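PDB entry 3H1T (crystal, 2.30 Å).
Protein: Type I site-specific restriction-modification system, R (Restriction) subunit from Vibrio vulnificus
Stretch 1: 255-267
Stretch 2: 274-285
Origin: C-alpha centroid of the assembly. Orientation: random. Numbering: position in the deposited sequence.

Stretch 1 255-267: TFTPFGDARHKIE
Stretch 2 274-285: SREIYFAIYQSI

The contact between residues 255-267 and 274-285 is a short parallel β-pairing, a backbone ladder whose two faces are covered by different sets of side chains. It illustrates a general principle: the main chain fixes direction and register, and the alternation of side chains then decides what is packed on each face.

Strand 263-265 runs beside strand 277-281 with an angle of 21° between their N-to-C directions and a closest axial approach of 4.6 Å. Arg263 pairs with Ile277, His264 with Tyr278 and Lys265 with Phe279, at CA-CA distances of 4.6 to 4.9 Å. Backbone angles are extended, from -73/144 at Arg263 and -162/123 at His264 to -105/146 at Tyr278 and -126/145 at Phe279.

In a parallel ladder each bonding residue reaches two neighbours on the partner strand, one through N and one through O. Here Ala262, turned out of the extended region at -101/-21, opens the series: its O accepts from Glu276 N at 2.8 Å and from Ile277 N at 2.6 Å. His264 N then donates weakly to Ile277 O (2.8 Å, 129°), while His264 O accepts from Phe279 N at 3.0 Å. Ile266 N closes the ladder on Phe279 O, also at 3.0 Å. Between these rungs, CA-H...O contacts join Arg263 CA to Ile277 O and Tyr278 CA to His264 O, each at 3.2 Å.

The face bearing Arg263, Lys265, Ile277 and Phe279 is aromatic and aliphatic at its centre. Phe279 (chi1 m, chi2 86°) loses the largest area to the other stretch, and its flat ring presents an edge to the face of Phe256 (chi1 m, chi2 75°), with centroids 5.0 Å apart and planes at 84°. Arg263, m-t-m through chi3, brings CG within 3.9 Å of Phe279 CE1, so its aliphatic stem serves as packing surface. Ile277 (m, p) places CG1 3.9 Å from the centroid of the Phe259 ring, over its face. Phe259 (chi1 m, chi2 -68°) is itself buried and belongs to a segment, 257-259, with helical backbone angles; its N bonds to Phe256 O at 2.9 Å. Lys265 begins on this face, but its end leads away to a salt bridge, NZ to Glu267 OE2 at 2.8 Å, keeping the charge at the exposed margin.

On the face of His264 and Tyr278, the two rings meet obliquely, His264 CD2 lying 3.6 Å from Tyr278 CE2. His264 takes chi1 t and chi2 66°; Tyr278 takes m and 76°. Arg275 (m, m, t) lays its own stem beside the histidine, CG 3.3 Å from His264 CB.

Beyond the bridges, buried Ile266 points toward the second stretch. Its extended chi2 (t) carries CD1 to 3.5 Å from Ala280 CB, a small side chain that accommodates this close approach, while CG1 lies 4.3 Å from Tyr278 CD2 at the ring edge. Altogether 838 Å² is buried.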

ATOM      1  N   THR A 255       2.360   1.631  17.342  1.00 68.68           N
ATOM      2  CA  THR A 255       2.229   2.770  16.439  1.00 69.00           C
ATOM      3  C   THR A 255       1.312   3.813  17.063  1.00 69.28           C
ATOM      4  O   THR A 255       1.454   5.012  16.813  1.00 69.27           O
ATOM      5  CB  THR A 255       1.627   2.335  15.068  1.00 62.62           C
ATOM      6  OG1 THR A 255       2.547   1.461  14.400  1.00 62.62           O
ATOM      7  CG2 THR A 255       1.344   3.551  14.189  1.00 60.72           C
ATOM      8  N   PHE A 256       0.376   3.343  17.885  1.00 66.79           N
ATOM      9  CA  PHE A 256      -0.587   4.222  18.528  1.00 66.36           C
ATOM     10  C   PHE A 256      -0.223   4.666  19.932  1.00 66.35           C
ATOM     11  O   PHE A 256      -1.018   5.339  20.582  1.00 67.05           O
ATOM     12  CB  PHE A 256      -1.967   3.565  18.557  1.00 56.09           C
ATOM     13  CG  PHE A 256      -2.466   3.148  17.203  1.00 55.56           C
ATOM     14  CD1 PHE A 256      -1.946   2.018  16.572  1.00 54.00           C
ATOM     15  CD2 PHE A 256      -3.451   3.891  16.551  1.00 55.79           C
ATOM     16  CE1 PHE A 256      -2.394   1.630  15.318  1.00 54.54           C
ATOM     17  CE2 PHE A 256      -3.913   3.514  15.289  1.00 55.26           C
ATOM     18  CZ  PHE A 256      -3.383   2.382  14.670  1.00 54.91           C
ATOM     19  N   THR A 257       0.965   4.308  20.401  1.00 65.78           N
ATOM     20  CA  THR A 257       1.402   4.689  21.740  1.00 66.56           C
ATOM     21  C   THR A 257       1.189   6.174  22.073  1.00 65.43           C
ATOM     22  O   THR A 257       0.906   6.527  23.218  1.00 65.03           O
ATOM     23  CB  THR A 257       2.886   4.334  21.929  1.00 73.49           C
ATOM     24  OG1 THR A 257       3.074   2.950  21.581  1.00 74.48           O
ATOM     25  CG2 THR A 257       3.296   4.537  23.392  1.00 74.32           C
ATOM     26  N   PRO A 258       1.322   7.067  21.070  1.00 56.84           N
ATOM     27  CA  PRO A 258       1.124   8.506  21.273  1.00 56.03           C
ATOM     28  C   PRO A 258      -0.227   8.854  21.901  1.00 56.77           C
ATOM     29  O   PRO A 258      -0.422   9.952  22.436  1.00 56.85           O
ATOM     30  CB  PRO A 258       1.260   9.058  19.866  1.00 53.81           C
ATOM     31  CG  PRO A 258       2.375   8.233  19.333  1.00 53.36           C
ATOM     32  CD  PRO A 258       1.949   6.831  19.753  1.00 54.07           C
ATOM     33  N   PHE A 259      -1.167   7.924  21.795  1.00 72.16           N
ATOM     34  CA  PHE A 259      -2.513   8.102  22.330  1.00 73.15           C
ATOM     35  C   PHE A 259      -2.601   7.741  23.813  1.00 74.29           C
ATOM     36  O   PHE A 259      -3.227   8.462  24.598  1.00 73.86           O
ATOM     37  CB  PHE A 259      -3.499   7.255  21.535  1.00 57.00           C
ATOM     38  CG  PHE A 259      -3.991   7.918  20.291  1.00 55.90           C
ATOM     39  CD1 PHE A 259      -4.811   9.036  20.372  1.00 54.94           C
ATOM     40  CD2 PHE A 259      -3.667   7.411  19.036  1.00 55.16           C
ATOM     41  CE1 PHE A 259      -5.315   9.644  19.217  1.00 55.68           C
ATOM     42  CE2 PHE A 259      -4.164   8.011  17.868  1.00 55.50           C
ATOM     43  CZ  PHE A 259      -4.993   9.129  17.962  1.00 55.32           C
ATOM     44  N   GLY A 260      -1.971   6.623  24.167  1.00 76.90           N
ATOM     45  CA  GLY A 260      -1.933   6.135  25.529  1.00 77.04           C
ATOM     46  C   GLY A 260      -2.935   6.639  26.544  1.00 77.83           C
ATOM     47  O   GLY A 260      -3.029   7.838  26.835  1.00 78.20           O
ATOM     48  N   ASP A 261      -3.695   5.689  27.081  1.00 70.01           N
ATOM     49  CA  ASP A 261      -4.684   5.945  28.117  1.00 69.62           C
ATOM     50  C   ASP A 261      -5.942   6.570  27.583  1.00 69.81           C
ATOM     51  O   ASP A 261      -6.915   6.781  28.322  1.00 69.13           O
ATOM     52  CB  ASP A 261      -4.054   6.791  29.213  1.00 77.31           C
ATOM     53  CG  ASP A 261      -2.894   6.069  29.892  1.00 78.33           C
ATOM     54  OD1 ASP A 261      -2.038   5.502  29.168  1.00 77.04           O
ATOM     55  OD2 ASP A 261      -2.849   6.063  31.153  1.00 78.75           O
ATOM     56  N   ALA A 262      -5.917   6.882  26.296  1.00 78.50           N
ATOM     57  CA  ALA A 262      -7.094   7.381  25.610  1.00 78.07           C
ATOM     58  C   ALA A 262      -7.479   6.062  24.926  1.00 77.43           C
ATOM     59  O   ALA A 262      -8.625   5.810  24.552  1.00 77.81           O
ATOM     60  CB  ALA A 262      -6.689   8.438  24.589  1.00 62.58           C
ATOM     61  N   ARG A 263      -6.453   5.221  24.829  1.00 65.34           N
ATOM     62  CA  ARG A 263      -6.479   3.898  24.232  1.00 65.22           C
ATOM     63  C   ARG A 263      -7.210   2.848  25.063  1.00 66.69           C
ATOM     64  O   ARG A 263      -7.148   2.856  26.297  1.00 67.47           O
ATOM     65  CB  ARG A 263      -5.045   3.409  24.010  1.00 61.62           C
ATOM     66  CG  ARG A 263      -4.260   4.143  22.922  1.00 60.52           C
ATOM     67  CD  ARG A 263      -2.903   3.472  22.735  1.00 61.94           C
ATOM     68  NE  ARG A 263      -2.023   3.639  23.891  1.00 64.42           N
ATOM     69  CZ  ARG A 263      -0.855   3.013  24.039  1.00 65.69           C
ATOM     70  NH1 ARG A 263      -0.424   2.172  23.104  1.00 67.29           N
ATOM     71  NH2 ARG A 263      -0.112   3.229  25.117  1.00 65.88           N
ATOM     72  N   HIS A 264      -7.891   1.942  24.368  1.00 71.03           N
ATOM     73  CA  HIS A 264      -8.613   0.865  25.010  1.00 71.14           C
ATOM     74  C   HIS A 264      -8.940  -0.272  24.046  1.00 70.59           C
ATOM     75  O   HIS A 264      -9.579  -0.064  23.014  1.00 70.86           O
ATOM     76  CB  HIS A 264      -9.923   1.367  25.627  1.00 74.97           C
ATOM     77  CG  HIS A 264     -10.641   0.310  26.399  1.00 75.97           C
ATOM     78  ND1 HIS A 264     -10.126  -0.240  27.552  1.00 75.51           N
ATOM     79  CD2 HIS A 264     -11.790  -0.359  26.142  1.00 76.67           C
ATOM     80  CE1 HIS A 264     -10.925  -1.203  27.973  1.00 75.49           C
ATOM     81  NE2 HIS A 264     -11.942  -1.297  27.136  1.00 75.74           N
ATOM     82  N   LYS A 265      -8.506  -1.479  24.373  1.00 54.07           N
ATOM     83  CA  LYS A 265      -8.820  -2.605  23.518  1.00 53.87           C
ATOM     84  C   LYS A 265     -10.064  -3.244  24.113  1.00 53.69           C
ATOM     85  O   LYS A 265     -10.202  -3.350  25.334  1.00 52.77           O
ATOM     86  CB  LYS A 265      -7.673  -3.625  23.484  1.00 69.60           C
ATOM     87  CG  LYS A 265      -7.662  -4.455  22.211  1.00 71.08           C
ATOM     88  CD  LYS A 265      -7.121  -5.855  22.455  1.00 72.02           C
ATOM     89  CE  LYS A 265      -5.673  -5.865  22.928  1.00 72.46           C
ATOM     90  NZ  LYS A 265      -5.238  -7.258  23.267  1.00 72.99           N
ATOM     91  N   ILE A 266     -10.988  -3.653  23.265  1.00 78.85           N
ATOM     92  CA  ILE A 266     -12.178  -4.279  23.780  1.00 79.87           C
ATOM     93  C   ILE A 266     -11.863  -5.773  23.840  1.00 81.11           C
ATOM     94  O   ILE A 266     -11.729  -6.427  22.796  1.00 80.26           O
ATOM     95  CB  ILE A 266     -13.374  -4.006  22.854  1.00 71.33           C
ATOM     96  CG1 ILE A 266     -13.231  -2.625  22.224  1.00 71.99           C
ATOM     97  CG2 ILE A 266     -14.662  -3.987  23.661  1.00 68.57           C
ATOM     98  CD1 ILE A 266     -14.359  -2.295  21.293  1.00 74.38           C
ATOM     99  N   GLU A 267     -11.703  -6.291  25.059  1.00 79.10           N
ATOM    100  CA  GLU A 267     -11.382  -7.699  25.303  1.00 79.90           C
ATOM    101  C   GLU A 267     -12.344  -8.371  26.280  1.00 80.33           C
ATOM    102  O   GLU A 267     -13.182  -7.716  26.914  1.00 80.91           O
ATOM    103  CB  GLU A 267      -9.981  -7.858  25.894  1.00 82.75           C
ATOM    104  CG  GLU A 267      -8.826  -7.811  24.926  1.00 83.75           C
ATOM    105  CD  GLU A 267      -7.531  -8.141  25.630  1.00 84.21           C
ATOM    106  OE1 GLU A 267      -7.448  -9.260  26.180  1.00 84.12           O
ATOM    107  OE2 GLU A 267      -6.610  -7.291  25.651  1.00 84.90           O
ATOM    108  N   SER A 274     -15.457   4.805  28.948  1.00 79.81           N
ATOM    109  CA  SER A 274     -14.782   5.993  29.451  1.00 79.91           C
ATOM    110  C   SER A 274     -13.565   6.424  28.619  1.00 79.52           C
ATOM    111  O   SER A 274     -13.136   7.578  28.703  1.00 78.77           O
ATOM    112  CB  SER A 274     -14.375   5.788  30.916  1.00 72.64           C
ATOM    113  OG  SER A 274     -13.290   4.887  31.025  1.00 74.49           O
ATOM    114  N   ARG A 275     -13.014   5.510  27.816  1.00 67.21           N
ATOM    115  CA  ARG A 275     -11.848   5.826  26.978  1.00 66.26           C
ATOM    116  C   ARG A 275     -12.202   6.651  25.727  1.00 65.04           C
ATOM    117  O   ARG A 275     -13.357   7.055  25.553  1.00 64.76           O
ATOM    118  CB  ARG A 275     -11.126   4.533  26.568  1.00 90.32           C
ATOM    119  CG  ARG A 275     -10.323   3.896  27.695  1.00 92.58           C
ATOM    120  CD  ARG A 275      -8.927   4.506  27.788  1.00 95.58           C
ATOM    121  NE  ARG A 275      -8.181   4.075  28.974  1.00 97.78           N
ATOM    122  CZ  ARG A 275      -8.397   4.547  30.200  1.00 99.04           C
ATOM    123  NH1 ARG A 275      -9.340   5.463  30.399  1.00 99.89           N
ATOM    124  NH2 ARG A 275      -7.669   4.114  31.226  1.00 99.27           N
ATOM    125  N   GLU A 276     -11.211   6.901  24.863  1.00 75.69           N
ATOM    126  CA  GLU A 276     -11.429   7.695  23.640  1.00 74.29           C
ATOM    127  C   GLU A 276     -11.045   6.992  22.335  1.00 72.34           C
ATOM    128  O   GLU A 276     -11.728   7.142  21.320  1.00 72.89           O
ATOM    129  CB  GLU A 276     -10.661   9.012  23.715  1.00 73.72           C
ATOM    130  CG  GLU A 276     -10.463   9.523  25.125  1.00 75.42           C
ATOM    131  CD  GLU A 276     -10.381  11.028  25.171  1.00 76.53           C
ATOM    132  OE1 GLU A 276     -10.947  11.651  24.248  1.00 78.26           O
ATOM    133  OE2 GLU A 276      -9.780  11.581  26.122  1.00 76.09           O
ATOM    134  N   ILE A 277      -9.941   6.255  22.345  1.00 51.56           N
ATOM    135  CA  ILE A 277      -9.508   5.528  21.154  1.00 49.92           C
ATOM    136  C   ILE A 277      -9.602   4.021  21.377  1.00 49.29           C
ATOM    137  O   ILE A 277      -8.829   3.449  22.154  1.00 47.69           O
ATOM    138  CB  ILE A 277      -8.047   5.896  20.759  1.00 50.84           C
ATOM    139  CG1 ILE A 277      -8.031   7.217  19.981  1.00 51.70           C
ATOM    140  CG2 ILE A 277      -7.432   4.791  19.913  1.00 47.24           C
ATOM    141  CD1 ILE A 277      -8.419   8.434  20.808  1.00 53.67           C
ATOM    142  N   TYR A 278     -10.540   3.386  20.675  1.00 61.08           N
ATOM    143  CA  TYR A 278     -10.775   1.944  20.800  1.00 61.47           C
ATOM    144  C   TYR A 278     -10.278   1.051  19.662  1.00 61.28           C
ATOM    145  O   TYR A 278     -10.289   1.446  18.493  1.00 61.20           O
ATOM    146  CB  TYR A 278     -12.267   1.677  20.979  1.00 67.73           C
ATOM    147  CG  TYR A 278     -12.862   2.320  22.206  1.00 68.41           C
ATOM    148  CD1 TYR A 278     -13.124   3.689  22.241  1.00 68.43           C
ATOM    149  CD2 TYR A 278     -13.189   1.556  23.324  1.00 69.56           C
ATOM    150  CE1 TYR A 278     -13.709   4.279  23.359  1.00 69.11           C
ATOM    151  CE2 TYR A 278     -13.768   2.137  24.454  1.00 70.31           C
ATOM    152  CZ  TYR A 278     -14.030   3.496  24.462  1.00 69.36           C
ATOM    153  OH  TYR A 278     -14.634   4.059  25.567  1.00 70.85           O
ATOM    154  N   PHE A 279      -9.855  -0.160  20.018  1.00 51.24           N
ATOM    155  CA  PHE A 279      -9.381  -1.142  19.048  1.00 51.20           C
ATOM    156  C   PHE A 279     -10.207  -2.399  19.293  1.00 52.03           C
ATOM    157  O   PHE A 279     -10.561  -2.696  20.432  1.00 51.91           O
ATOM    158  CB  PHE A 279      -7.902  -1.473  19.271  1.00 64.24           C
ATOM    159  CG  PHE A 279      -6.998  -0.271  19.289  1.00 65.75           C
ATOM    160  CD1 PHE A 279      -6.796   0.452  20.464  1.00 65.64           C
ATOM    161  CD2 PHE A 279      -6.338   0.133  18.131  1.00 66.04           C
ATOM    162  CE1 PHE A 279      -5.939   1.563  20.487  1.00 67.21           C
ATOM    163  CE2 PHE A 279      -5.483   1.238  18.135  1.00 66.55           C
ATOM    164  CZ  PHE A 279      -5.281   1.959  19.317  1.00 67.25           C
ATOM    165  N   ALA A 280     -10.525  -3.136  18.237  1.00 56.96           N
ATOM    166  CA  ALA A 280     -11.309  -4.352  18.391  1.00 57.55           C
ATOM    167  C   ALA A 280     -11.173  -5.298  17.206  1.00 58.71           C
ATOM    168  O   ALA A 280     -11.098  -4.871  16.050  1.00 59.86           O
ATOM    169  CB  ALA A 280     -12.788  -3.990  18.606  1.00 48.15           C
ATOM    170  N   ILE A 281     -11.103  -6.586  17.506  1.00 54.07           N
ATOM    171  CA  ILE A 281     -11.008  -7.617  16.486  1.00 55.01           C
ATOM    172  C   ILE A 281     -12.421  -8.179  16.377  1.00 55.62           C
ATOM    173  O   ILE A 281     -13.111  -8.308  17.384  1.00 55.48           O
ATOM    174  CB  ILE A 281     -10.004  -8.722  16.916  1.00 62.19           C
ATOM    175  CG1 ILE A 281      -8.606  -8.404  16.368  1.00 63.40           C
ATOM    176  CG2 ILE A 281     -10.452 -10.084  16.399  1.00 59.73           C
ATOM    177  CD1 ILE A 281      -7.980  -7.132  16.933  1.00 66.18           C
ATOM    178  N   TYR A 282     -12.864  -8.499  15.167  1.00 67.86           N
ATOM    179  CA  TYR A 282     -14.220  -9.019  14.972  1.00 69.85           C
ATOM    180  C   TYR A 282     -14.616 -10.107  15.983  1.00 70.30           C
ATOM    181  O   TYR A 282     -15.733 -10.100  16.502  1.00 70.89           O
ATOM    182  CB  TYR A 282     -14.380  -9.550  13.540  1.00 82.62           C
ATOM    183  CG  TYR A 282     -14.161  -8.499  12.461  1.00 86.34           C
ATOM    184  CD1 TYR A 282     -15.043  -7.418  12.307  1.00 87.56           C
ATOM    185  CD2 TYR A 282     -13.072  -8.585  11.587  1.00 87.71           C
ATOM    186  CE1 TYR A 282     -14.842  -6.449  11.305  1.00 87.95           C
ATOM    187  CE2 TYR A 282     -12.864  -7.626  10.586  1.00 88.67           C
ATOM    188  CZ  TYR A 282     -13.751  -6.561  10.451  1.00 89.17           C
ATOM    189  OH  TYR A 282     -13.561  -5.609   9.466  1.00 90.15           O
ATOM    190  N   GLN A 283     -13.704 -11.032  16.268  1.00 71.49           N
ATOM    191  CA  GLN A 283     -13.951 -12.124  17.208  1.00 72.64           C
ATOM    192  C   GLN A 283     -14.316 -11.607  18.605  1.00 73.75           C
ATOM    193  O   GLN A 283     -15.032 -12.269  19.359  1.00 74.33           O
ATOM    194  CB  GLN A 283     -12.699 -13.012  17.306  1.00 79.08           C
ATOM    195  CG  GLN A 283     -12.965 -14.478  17.618  1.00 82.22           C
ATOM    196  CD  GLN A 283     -11.774 -15.166  18.279  1.00 83.60           C
ATOM    197  OE1 GLN A 283     -10.649 -14.660  18.233  1.00 84.02           O
ATOM    198  NE2 GLN A 283     -12.016 -16.325  18.891  1.00 84.72           N
ATOM    199  N   SER A 284     -13.826 -10.416  18.944  1.00 68.97           N
ATOM    200  CA  SER A 284     -14.070  -9.814  20.254  1.00 67.59           C
ATOM    201  C   SER A 284     -15.286  -8.891  20.286  1.00 66.54           C
ATOM    202  O   SER A 284     -15.826  -8.600  21.353  1.00 66.03           O
ATOM    203  CB  SER A 284     -12.838  -9.023  20.704  1.00 73.85           C
ATOM    204  OG  SER A 284     -11.723  -9.294  19.870  1.00 76.09           O
ATOM    205  N   ILE A 285     -15.711  -8.429  19.118  1.00 59.98           N
ATOM    206  CA  ILE A 285     -16.853  -7.531  19.024  1.00 60.34           C
ATOM    207  C   ILE A 285     -17.830  -8.066  17.974  1.00 59.20           C
ATOM    208  O   ILE A 285     -18.997  -8.326  18.263  1.00 58.71           O
ATOM    209  CB  ILE A 285     -16.388  -6.128  18.596  1.00 79.98           C
ATOM    210  CG1 ILE A 285     -17.547  -5.127  18.645  1.00 82.90           C
ATOM    211  CG2 ILE A 285     -15.834  -6.201  17.187  1.00 76.95           C
ATOM    212  CD1 ILE A 285     -17.935  -4.693  20.042  1.00 87.22           C
TER